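Vascular protein tyrosine phosphatase 1 (Rattus norvegicus, PDB 3I36) probably hydrolyses phosphotyrosine in proteins to tyrosine and phosphate, as the cytoplasmic catalytic domain of a receptor-type protein tyrosine phosphatase. Local coordinates at residues A[103-108]-A[114-119]; A[126-131]-A[138-143]; A[240-245]-A[253-258]; A[274-279]-A[285-290]. All blocks are in the same frame, centred on the assembly; numbering follows the deposited sequence.

The four contacts lie within one protein tyrosine phosphatase domain. Contacts 1, 2 and 3 share the central mixed sheet, in which strand 240-243 runs between strands 114-117 and 139-142; the centre of contact 3 lies about 7 Å from that of contact 1 and about 12 Å from that of contact 2. Contact 3 holds Cys244, the likely phosphocysteine nucleophile, and the side chains of Ala116 (contact 1) and Met286 (contact 4) come within about 8 Å of its side chain. Contact 4 also holds Gln288, probably a substrate-binding residue. Contacts 2 and 4, with centres about 21 Å apart, do not touch. Met286 CE packs 4.0 Å from Ala116 CB.

Contact 1: A[103-108]-A[114-119]; sequences NYMPGY and FIATQG
A beta hairpin at the margin of the central sheet pairs strand 103-105 with strand 114-117, their short axes running at 135° to each other. Two hydrogen-bonded pairs flank one non-hydrogen-bonded pair. Asn103 and Ala116 exchange bonds in both directions, Asn103 N to Ala116 O and Ala116 N to Asn103 O each measuring 2.8 Å. Met105 and Phe114 do likewise, with Met105 N to Phe114 O at 2.8 Å and Phe114 N to Met105 O at 3.0 Å. Between them, the CA atoms of Tyr104 and Ile115 approach to 4.4 Å. Their side chains lie alongside each other on one face, Tyr104 CD1 being 3.8 Å from Ile115 CG1; Lys112 adds a cation-pi contact to the same tyrosine ring. In the phosphatase fold, strand 114-117 lies directly beside the parallel strand 240-243, which leads into the phosphate-binding loop and Cys244, the likely nucleophile. On the other face, Met105 sends CG beside its backbone N (chi1 -42°) and over the methyl of Ala116. The separation of Met105 CG from Ala116 CB, 3.4 Å, is tighter than ordinary van der Waals contact. Phe114 turns its ring edge to the end of the other strand and the turn after it, meeting Met105 O and Gly107 CA near the ring plane, with Gly107 CA 3.7 Å from Phe114 CE1. Ile255 and Asp258 of helix 249-267 also pack on this phenylalanine.

Contact 2: A[126-131]-A[138-143]; sequences KDFWRM and YAIVML
Phe128 and Trp129, successive residues of helix 125-134, converge on the delta methyl of Ile140 in strand 139-142. The contact is slight and wholly apolar: 93 Å² is buried in all, and the nearest CA atoms, those of Trp129 and Ile140, remain 10.9 Å apart. Ahead of the aromatic pair, Asp127 faces Arg130 one turn later, and Arg130 NH1 makes a salt bridge to Asp127 OD1 at 3.3 Å. The carboxylate oxygen lies in the guanidinium plane, while the arginine nitrogen stands above the carboxylate plane. Phe128 has CG anti to its backbone N (chi1 -179°), which carries the ring across to the strand. There Ile140, coming from the opposite direction, puts CD1 against the ring edge, 3.9 Å from Phe128 CE2 and equally far from CZ. Trp129 follows with its indole beside the phenyl group, one indole face receiving Phe128 CD2. Trp129 CH2 comes within 4.4 Å of Ile140 CD1, a looser approach. The polar end of this tryptophan is occupied, since its NE1 donates to Tyr157 O, and Tyr166 stacks on the indole. The helix thus covers one side of the sheet, with Phe128 also touching Leu241 of strand 240-243. Strand 139-142 lies between that strand and strand 196-205, and on the other side of the sheet Ala139 and Val141 meet helix 218-231.

Contact 3: A[240-245]-A[253-258]; sequences ILVHCS and TFIAID
Val242 presents both of its methyls to segment 253-258 of helix 249-267. Val242 CG1 is 4.0 Å from Phe254 CD2, and Val242 CG2 is 4.2 Å from Ile255 CG1. Phe254 CD2 also lies 4.1 Å from Val242 CG2, so both valine methyls bear on one corner of the phenyl group. These side chains cross obliquely, and no hydrogen bond links the two segments. With CG anti to the backbone N (chi1 175°), Phe254 extends toward the strand; Ile255 reaches it by the other arrangement, its CG1 beside the backbone N. Next to Val242, His243 ND1 donates a nearly straight 3.0 Å bond to Cys244 O, in the carbonyl plane and on a lone pair. Tyr157 holds the other ring nitrogen of His243, so the imidazole is fixed at both ends just before Cys244, the likely nucleophile. Here the strand turns into the phosphate-binding signature loop, and the chain returns as the helix behind it, the strand-loop-helix unit of cysteine-based phosphatases. Strand 240-243 is flanked in the sheet by strands 114-117 and 139-142, while helix 249-267 packs against helices 218-231 and 290-305 as well.

Contact 4: A[274-279]-A[285-290]; sequences GIVYDL and LMVQTE
The CA atoms of Leu279 and Met286 approach to 5.8 Å where helix 272-280 faces the irregular segment 285-290, and no hydrogen bond joins the two. Leu279 and Met286 press their beta carbons together, with Leu279 CB to Met286 CB at 3.4 Å, closer than usual van der Waals contact. Met286 CG sits beside its own backbone N (chi1 -56°) and comes within 3.4 Å of Leu279 O, the rest of the chain bending at both following torsions. One turn earlier on the helix, Val276 meets the next residue of the loop: Val276 CG2 is 3.8 Å from Val287 CG2, and the two side chains cross at about a right angle. The other valine methyl, Val276 CG1, rests 3.6 Å from Met286 O. This loop is the glutamine-bearing loop of the tyrosine phosphatase fold, holding Gln288, a probable substrate-binding residue, and the side chain of its Met286 lies about 4 Å from that of Val248 in the signature loop. Val287 also shares a backbone hydrogen bond with Val248. Arg280 reaches back from the helix to bond the carbonyls of Met286 and Val287. Beyond Gln288, Thr289 is the N-cap of helix 290-305, its OG1 bonded to Gln292 N.

Contact 1: A[103-108]-A[114-119]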
# COMPACT_ATOMS: atom_id res chain seq x y z
N ASN A 103 -4.83 6.90 -3.45
CA ASN A 103 -4.02 7.59 -4.44
C ASN A 103 -3.23 6.57 -5.23
O ASN A 103 -2.83 5.54 -4.68
CB ASN A 103 -3.00 8.51 -3.77
CG ASN A 103 -3.66 9.63 -3.02
OD1 ASN A 103 -3.96 10.69 -3.58
ND2 ASN A 103 -3.90 9.40 -1.75
N TYR A 104 -3.00 6.88 -6.49
CA TYR A 104 -2.08 6.10 -7.29
C TYR A 104 -0.70 6.38 -6.76
O TYR A 104 -0.33 7.52 -6.56
CB TYR A 104 -2.14 6.54 -8.74
CG TYR A 104 -3.48 6.32 -9.36
CD1 TYR A 104 -3.88 5.06 -9.77
CD2 TYR A 104 -4.35 7.38 -9.54
CE1 TYR A 104 -5.13 4.86 -10.34
CE2 TYR A 104 -5.58 7.20 -10.11
CZ TYR A 104 -5.97 5.94 -10.51
OH TYR A 104 -7.22 5.78 -11.07
N MET A 105 0.07 5.32 -6.54
CA MET A 105 1.43 5.48 -6.07
C MET A 105 2.31 4.86 -7.12
O MET A 105 2.07 3.73 -7.57
CB MET A 105 1.62 4.76 -4.73
CG MET A 105 0.46 4.97 -3.78
SD MET A 105 0.31 6.68 -3.23
CE MET A 105 2.03 6.90 -2.77
N PRO A 106 3.34 5.59 -7.54
CA PRO A 106 4.24 4.97 -8.50
C PRO A 106 4.92 3.75 -7.90
O PRO A 106 5.22 3.66 -6.69
CB PRO A 106 5.26 6.08 -8.79
CG PRO A 106 4.51 7.36 -8.43
CD PRO A 106 3.73 6.98 -7.23
N GLY A 107 5.16 2.81 -8.79
CA GLY A 107 6.04 1.72 -8.45
C GLY A 107 7.30 1.92 -9.25
O GLY A 107 7.54 2.98 -9.84
N TYR A 108 8.12 0.89 -9.26
CA TYR A 108 9.34 0.95 -10.03
C TYR A 108 9.07 1.18 -11.51
O TYR A 108 9.78 1.93 -12.17
CB TYR A 108 10.11 -0.34 -9.83
CG TYR A 108 11.45 -0.32 -10.51
CD1 TYR A 108 12.52 0.35 -9.94
CD2 TYR A 108 11.65 -0.95 -11.72
CE1 TYR A 108 13.75 0.39 -10.55
CE2 TYR A 108 12.90 -0.94 -12.34
CZ TYR A 108 13.93 -0.26 -11.75
OH TYR A 108 15.17 -0.22 -12.34
N PHE A 114 0.64 1.12 -8.18
CA PHE A 114 -0.05 0.86 -6.93
C PHE A 114 -1.19 1.82 -6.76
O PHE A 114 -1.18 2.92 -7.28
CB PHE A 114 0.88 1.08 -5.73
CG PHE A 114 2.00 0.10 -5.66
CD1 PHE A 114 3.24 0.41 -6.21
CD2 PHE A 114 1.83 -1.14 -5.06
CE1 PHE A 114 4.28 -0.49 -6.13
CE2 PHE A 114 2.87 -2.04 -4.98
CZ PHE A 114 4.10 -1.71 -5.52
N ILE A 115 -2.16 1.40 -5.98
CA ILE A 115 -3.09 2.32 -5.37
C ILE A 115 -2.91 2.13 -3.89
O ILE A 115 -3.03 1.01 -3.38
CB ILE A 115 -4.51 2.02 -5.74
CG1 ILE A 115 -4.74 2.35 -7.21
CG2 ILE A 115 -5.46 2.82 -4.83
CD1 ILE A 115 -6.05 1.84 -7.74
N ALA A 116 -2.58 3.20 -3.19
CA ALA A 116 -2.56 3.15 -1.74
C ALA A 116 -3.89 3.68 -1.26
O ALA A 116 -4.33 4.75 -1.66
CB ALA A 116 -1.42 3.99 -1.18
N THR A 117 -4.55 2.93 -0.41
CA THR A 117 -5.84 3.35 0.07
C THR A 117 -5.98 2.97 1.53
O THR A 117 -5.22 2.15 2.04
CB THR A 117 -6.96 2.73 -0.78
OG1 THR A 117 -8.21 3.34 -0.44
CG2 THR A 117 -7.06 1.22 -0.55
N GLN A 118 -6.96 3.57 2.20
CA GLN A 118 -7.21 3.25 3.59
C GLN A 118 -7.98 1.94 3.67
O GLN A 118 -8.59 1.49 2.70
CB GLN A 118 -8.07 4.35 4.20
CG GLN A 118 -9.45 4.38 3.60
CD GLN A 118 -10.27 5.56 4.07
OE1 GLN A 118 -9.74 6.54 4.58
NE2 GLN A 118 -11.58 5.48 3.86
N GLY A 119 -7.96 1.33 4.84
CA GLY A 119 -8.83 0.18 5.07
C GLY A 119 -10.23 0.75 4.97
O GLY A 119 -10.54 1.76 5.61

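Contact 2: A[126-131]-A[138-143]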
# COMPACT_ATOMS: atom_id res chain seq x y z
N LYS A 126 -18.70 -0.17 -0.81
CA LYS A 126 -19.11 -0.17 -2.22
C LYS A 126 -18.09 0.59 -3.03
O LYS A 126 -17.67 0.15 -4.11
CB LYS A 126 -20.50 0.43 -2.38
CG LYS A 126 -21.60 -0.38 -1.73
CD LYS A 126 -22.96 0.17 -2.11
CE LYS A 126 -24.05 -0.42 -1.23
NZ LYS A 126 -25.35 0.28 -1.43
N ASP A 127 -17.68 1.74 -2.50
CA ASP A 127 -16.67 2.54 -3.16
C ASP A 127 -15.39 1.75 -3.34
O ASP A 127 -14.75 1.80 -4.39
CB ASP A 127 -16.35 3.75 -2.30
CG ASP A 127 -17.48 4.76 -2.27
OD1 ASP A 127 -18.42 4.64 -3.10
OD2 ASP A 127 -17.41 5.66 -1.43
N PHE A 128 -15.01 1.02 -2.30
CA PHE A 128 -13.79 0.24 -2.33
C PHE A 128 -13.83 -0.76 -3.48
O PHE A 128 -12.91 -0.83 -4.29
CB PHE A 128 -13.62 -0.50 -1.01
CG PHE A 128 -12.38 -1.32 -0.94
CD1 PHE A 128 -11.19 -0.77 -0.51
CD2 PHE A 128 -12.41 -2.66 -1.30
CE1 PHE A 128 -10.04 -1.56 -0.42
CE2 PHE A 128 -11.27 -3.44 -1.23
CZ PHE A 128 -10.08 -2.88 -0.79
N TRP A 129 -14.90 -1.54 -3.55
CA TRP A 129 -15.01 -2.52 -4.62
C TRP A 129 -15.19 -1.88 -5.98
O TRP A 129 -14.76 -2.43 -7.00
CB TRP A 129 -16.11 -3.53 -4.31
CG TRP A 129 -15.66 -4.46 -3.25
CD1 TRP A 129 -16.04 -4.45 -1.94
CD2 TRP A 129 -14.69 -5.49 -3.39
NE1 TRP A 129 -15.38 -5.45 -1.25
CE2 TRP A 129 -14.54 -6.10 -2.12
CE3 TRP A 129 -13.92 -5.97 -4.46
CZ2 TRP A 129 -13.67 -7.16 -1.90
CZ3 TRP A 129 -13.05 -7.03 -4.24
CH2 TRP A 129 -12.93 -7.61 -2.96
N ARG A 130 -15.80 -0.71 -6.01
CA ARG A 130 -15.96 -0.00 -7.27
C ARG A 130 -14.58 0.41 -7.77
O ARG A 130 -14.29 0.33 -8.95
CB ARG A 130 -16.88 1.21 -7.11
CG ARG A 130 -17.33 1.79 -8.43
CD ARG A 130 -18.61 2.61 -8.29
NE ARG A 130 -18.54 3.54 -7.18
CZ ARG A 130 -18.34 4.85 -7.32
NH1 ARG A 130 -18.28 5.62 -6.25
NH2 ARG A 130 -18.20 5.37 -8.52
N MET A 131 -13.71 0.79 -6.84
CA MET A 131 -12.35 1.15 -7.22
C MET A 131 -11.63 -0.09 -7.71
O MET A 131 -10.95 -0.08 -8.73
CB MET A 131 -11.60 1.70 -6.02
CG MET A 131 -10.14 1.95 -6.35
SD MET A 131 -9.32 2.91 -5.08
CE MET A 131 -9.21 1.74 -3.74
N TYR A 138 -6.29 -6.57 -9.58
CA TYR A 138 -6.31 -8.03 -9.51
C TYR A 138 -5.67 -8.49 -8.20
O TYR A 138 -5.82 -9.63 -7.78
CB TYR A 138 -5.51 -8.63 -10.65
CG TYR A 138 -6.28 -8.75 -11.94
CD1 TYR A 138 -6.70 -7.63 -12.63
CD2 TYR A 138 -6.56 -9.99 -12.47
CE1 TYR A 138 -7.40 -7.75 -13.83
CE2 TYR A 138 -7.25 -10.12 -13.66
CZ TYR A 138 -7.66 -9.00 -14.34
OH TYR A 138 -8.35 -9.15 -15.52
N ALA A 139 -4.92 -7.59 -7.57
CA ALA A 139 -4.23 -7.94 -6.34
C ALA A 139 -4.48 -6.89 -5.27
O ALA A 139 -4.34 -5.69 -5.51
CB ALA A 139 -2.72 -8.09 -6.58
N ILE A 140 -4.83 -7.35 -4.09
CA ILE A 140 -4.95 -6.45 -2.96
C ILE A 140 -3.93 -6.91 -1.96
O ILE A 140 -3.81 -8.10 -1.68
CB ILE A 140 -6.34 -6.54 -2.30
CG1 ILE A 140 -7.39 -5.87 -3.20
CG2 ILE A 140 -6.31 -5.89 -0.92
CD1 ILE A 140 -8.82 -6.04 -2.67
N VAL A 141 -3.19 -5.96 -1.42
CA VAL A 141 -2.27 -6.26 -0.35
C VAL A 141 -2.81 -5.58 0.87
O VAL A 141 -2.93 -4.35 0.91
CB VAL A 141 -0.87 -5.74 -0.65
CG1 VAL A 141 0.06 -5.98 0.55
CG2 VAL A 141 -0.33 -6.44 -1.89
N MET A 142 -3.14 -6.37 1.88
CA MET A 142 -3.73 -5.85 3.09
C MET A 142 -2.75 -6.04 4.21
O MET A 142 -2.32 -7.17 4.49
CB MET A 142 -5.01 -6.60 3.39
CG MET A 142 -5.59 -6.23 4.73
SD MET A 142 -7.26 -6.87 4.89
CE MET A 142 -7.64 -6.26 6.54
N LEU A 143 -2.39 -4.95 4.87
CA LEU A 143 -1.28 -5.00 5.81
C LEU A 143 -1.71 -4.71 7.22
O LEU A 143 -0.97 -4.13 8.01
CB LEU A 143 -0.19 -4.03 5.38
CG LEU A 143 0.37 -4.31 3.99
CD1 LEU A 143 1.05 -3.08 3.43
CD2 LEU A 143 1.33 -5.50 4.04

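Contact 3: A[240-245]-A[253-258]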
# COMPACT_ATOMS: atom_id res chain seq x y z
N ILE A 240 -1.61 -2.54 -8.04
CA ILE A 240 -1.75 -3.34 -6.84
C ILE A 240 -2.39 -2.43 -5.81
O ILE A 240 -1.89 -1.34 -5.53
CB ILE A 240 -0.39 -3.83 -6.31
CG1 ILE A 240 0.32 -4.65 -7.40
CG2 ILE A 240 -0.58 -4.66 -5.03
CD1 ILE A 240 1.78 -4.83 -7.10
N LEU A 241 -3.50 -2.88 -5.25
CA LEU A 241 -4.18 -2.07 -4.26
C LEU A 241 -3.58 -2.47 -2.93
O LEU A 241 -3.61 -3.63 -2.54
CB LEU A 241 -5.68 -2.34 -4.29
CG LEU A 241 -6.58 -1.50 -3.38
CD1 LEU A 241 -8.01 -1.85 -3.71
CD2 LEU A 241 -6.33 -1.77 -1.90
N VAL A 242 -2.97 -1.50 -2.26
CA VAL A 242 -2.31 -1.79 -1.00
C VAL A 242 -2.97 -0.95 0.06
O VAL A 242 -3.24 0.22 -0.16
CB VAL A 242 -0.83 -1.43 -1.05
CG1 VAL A 242 -0.13 -1.85 0.27
CG2 VAL A 242 -0.18 -2.13 -2.22
N HIS A 243 -3.29 -1.56 1.19
CA HIS A 243 -3.89 -0.79 2.27
C HIS A 243 -3.52 -1.41 3.59
O HIS A 243 -3.21 -2.60 3.68
CB HIS A 243 -5.40 -0.73 2.14
CG HIS A 243 -6.08 -2.01 2.50
ND1 HIS A 243 -6.48 -2.30 3.78
CD2 HIS A 243 -6.42 -3.09 1.74
CE1 HIS A 243 -7.05 -3.50 3.81
NE2 HIS A 243 -7.02 -4.00 2.58
N CYS A 244 -3.54 -0.58 4.63
CA CYS A 244 -3.48 -1.07 5.99
C CYS A 244 -4.68 -0.39 6.62
O CYS A 244 -5.80 -0.55 6.14
CB CYS A 244 -2.16 -0.67 6.66
SG CYS A 244 -1.57 0.99 6.17
N SER A 245 -4.44 0.41 7.65
CA SER A 245 -5.46 1.23 8.30
C SER A 245 -5.69 2.51 7.50
O SER A 245 -6.71 2.72 6.82
CB SER A 245 -4.95 1.63 9.70
OG SER A 245 -3.68 2.28 9.63
N THR A 253 5.42 1.50 3.45
CA THR A 253 6.58 0.66 3.69
C THR A 253 6.61 -0.49 2.69
O THR A 253 7.62 -0.75 2.05
CB THR A 253 6.59 0.14 5.14
OG1 THR A 253 6.59 1.26 6.02
CG2 THR A 253 7.82 -0.71 5.41
N PHE A 254 5.47 -1.15 2.52
CA PHE A 254 5.41 -2.25 1.59
C PHE A 254 5.72 -1.77 0.17
O PHE A 254 6.50 -2.39 -0.57
CB PHE A 254 4.03 -2.87 1.62
CG PHE A 254 3.84 -3.94 0.59
CD1 PHE A 254 4.22 -5.24 0.86
CD2 PHE A 254 3.34 -3.63 -0.65
CE1 PHE A 254 4.08 -6.22 -0.07
CE2 PHE A 254 3.20 -4.62 -1.61
CZ PHE A 254 3.57 -5.92 -1.31
N ILE A 255 5.10 -0.67 -0.23
CA ILE A 255 5.32 -0.18 -1.58
C ILE A 255 6.79 0.17 -1.78
O ILE A 255 7.41 -0.17 -2.80
CB ILE A 255 4.45 1.02 -1.89
CG1 ILE A 255 2.98 0.59 -2.00
CG2 ILE A 255 4.93 1.70 -3.19
CD1 ILE A 255 2.04 1.74 -2.20
N ALA A 256 7.36 0.83 -0.78
CA ALA A 256 8.76 1.22 -0.88
C ALA A 256 9.64 -0.01 -0.98
O ALA A 256 10.58 -0.04 -1.76
CB ALA A 256 9.17 2.08 0.32
N ILE A 257 9.34 -1.04 -0.19
CA ILE A 257 10.17 -2.24 -0.22
C ILE A 257 10.11 -2.84 -1.62
O ILE A 257 11.11 -3.29 -2.18
CB ILE A 257 9.61 -3.28 0.74
CG1 ILE A 257 9.92 -2.89 2.18
CG2 ILE A 257 10.18 -4.66 0.43
CD1 ILE A 257 9.18 -3.75 3.20
N ASP A 258 8.92 -2.85 -2.20
CA ASP A 258 8.77 -3.45 -3.52
C ASP A 258 9.62 -2.69 -4.52
O ASP A 258 10.34 -3.27 -5.35
CB ASP A 258 7.30 -3.41 -3.95
CG ASP A 258 7.10 -4.00 -5.34
OD1 ASP A 258 7.36 -5.20 -5.53
OD2 ASP A 258 6.68 -3.25 -6.24

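Contact 4: A[274-279]-A[285-290]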
# COMPACT_ATOMS: atom_id res chain seq x y z
N GLY A 274 14.52 8.80 -2.10
CA GLY A 274 13.85 9.17 -3.34
C GLY A 274 12.52 8.46 -3.49
O GLY A 274 11.54 9.03 -3.97
N ILE A 275 12.48 7.21 -3.07
CA ILE A 275 11.23 6.47 -3.12
C ILE A 275 10.22 7.08 -2.17
O ILE A 275 9.09 7.36 -2.57
CB ILE A 275 11.44 4.99 -2.79
CG1 ILE A 275 12.19 4.33 -3.94
CG2 ILE A 275 10.10 4.29 -2.56
CD1 ILE A 275 12.81 2.99 -3.57
N VAL A 276 10.61 7.29 -0.92
CA VAL A 276 9.63 7.76 0.05
C VAL A 276 9.20 9.15 -0.34
O VAL A 276 8.03 9.50 -0.24
CB VAL A 276 10.18 7.74 1.49
CG1 VAL A 276 9.14 8.34 2.46
CG2 VAL A 276 10.52 6.28 1.87
N TYR A 277 10.15 9.95 -0.81
CA TYR A 277 9.83 11.28 -1.31
C TYR A 277 8.72 11.20 -2.35
O TYR A 277 7.68 11.89 -2.27
CB TYR A 277 11.06 11.90 -1.93
CG TYR A 277 10.89 13.36 -2.23
CD1 TYR A 277 11.51 14.32 -1.44
CD2 TYR A 277 10.13 13.78 -3.31
CE1 TYR A 277 11.36 15.67 -1.71
CE2 TYR A 277 9.97 15.13 -3.59
CZ TYR A 277 10.59 16.06 -2.78
OH TYR A 277 10.44 17.40 -3.04
N ASP A 278 8.94 10.35 -3.34
CA ASP A 278 7.95 10.11 -4.37
C ASP A 278 6.60 9.67 -3.77
O ASP A 278 5.55 10.19 -4.13
CB ASP A 278 8.47 9.03 -5.31
CG ASP A 278 7.60 8.85 -6.52
OD1 ASP A 278 7.08 9.85 -7.05
OD2 ASP A 278 7.47 7.69 -6.95
N LEU A 279 6.64 8.72 -2.85
CA LEU A 279 5.40 8.30 -2.20
C LEU A 279 4.71 9.48 -1.55
O LEU A 279 3.50 9.66 -1.71
CB LEU A 279 5.66 7.20 -1.18
CG LEU A 279 6.25 5.92 -1.78
CD1 LEU A 279 6.41 4.89 -0.67
CD2 LEU A 279 5.36 5.39 -2.90
N LEU A 285 2.07 11.06 4.41
CA LEU A 285 2.50 10.18 5.49
C LEU A 285 3.04 8.83 5.04
O LEU A 285 3.29 7.97 5.88
CB LEU A 285 1.33 9.96 6.45
CG LEU A 285 0.89 11.22 7.18
CD1 LEU A 285 -0.40 10.98 7.91
CD2 LEU A 285 2.00 11.68 8.14
N MET A 286 3.21 8.63 3.74
CA MET A 286 3.69 7.33 3.27
C MET A 286 4.99 7.02 3.98
O MET A 286 5.92 7.83 3.96
CB MET A 286 3.90 7.35 1.76
CG MET A 286 2.65 7.76 0.98
SD MET A 286 1.23 6.74 1.46
CE MET A 286 1.80 5.16 0.91
N VAL A 287 5.04 5.85 4.63
CA VAL A 287 6.12 5.51 5.55
C VAL A 287 6.01 6.49 6.70
O VAL A 287 6.65 7.55 6.73
CB VAL A 287 7.52 5.52 4.88
CG1 VAL A 287 8.58 4.97 5.85
CG2 VAL A 287 7.49 4.68 3.62
N GLN A 288 5.17 6.12 7.64
CA GLN A 288 4.55 7.09 8.52
C GLN A 288 5.33 7.30 9.80
O GLN A 288 5.13 8.29 10.49
CB GLN A 288 3.14 6.62 8.85
CG GLN A 288 2.38 7.56 9.74
CD GLN A 288 0.97 7.11 9.90
OE1 GLN A 288 0.66 5.92 9.75
NE2 GLN A 288 0.08 8.06 10.17
N THR A 289 6.23 6.37 10.11
CA THR A 289 7.04 6.49 11.30
C THR A 289 8.51 6.36 10.92
O THR A 289 8.86 5.74 9.92
CB THR A 289 6.68 5.41 12.36
OG1 THR A 289 7.10 4.12 11.88
CG2 THR A 289 5.19 5.38 12.60
N GLU A 290 9.37 6.94 11.74
CA GLU A 290 10.79 6.80 11.52
C GLU A 290 11.19 5.32 11.60
O GLU A 290 12.03 4.87 10.85
CB GLU A 290 11.53 7.60 12.58
CG GLU A 290 12.98 7.74 12.35
CD GLU A 290 13.61 8.53 13.45
OE1 GLU A 290 13.39 9.75 13.47
OE2 GLU A 290 14.29 7.92 14.30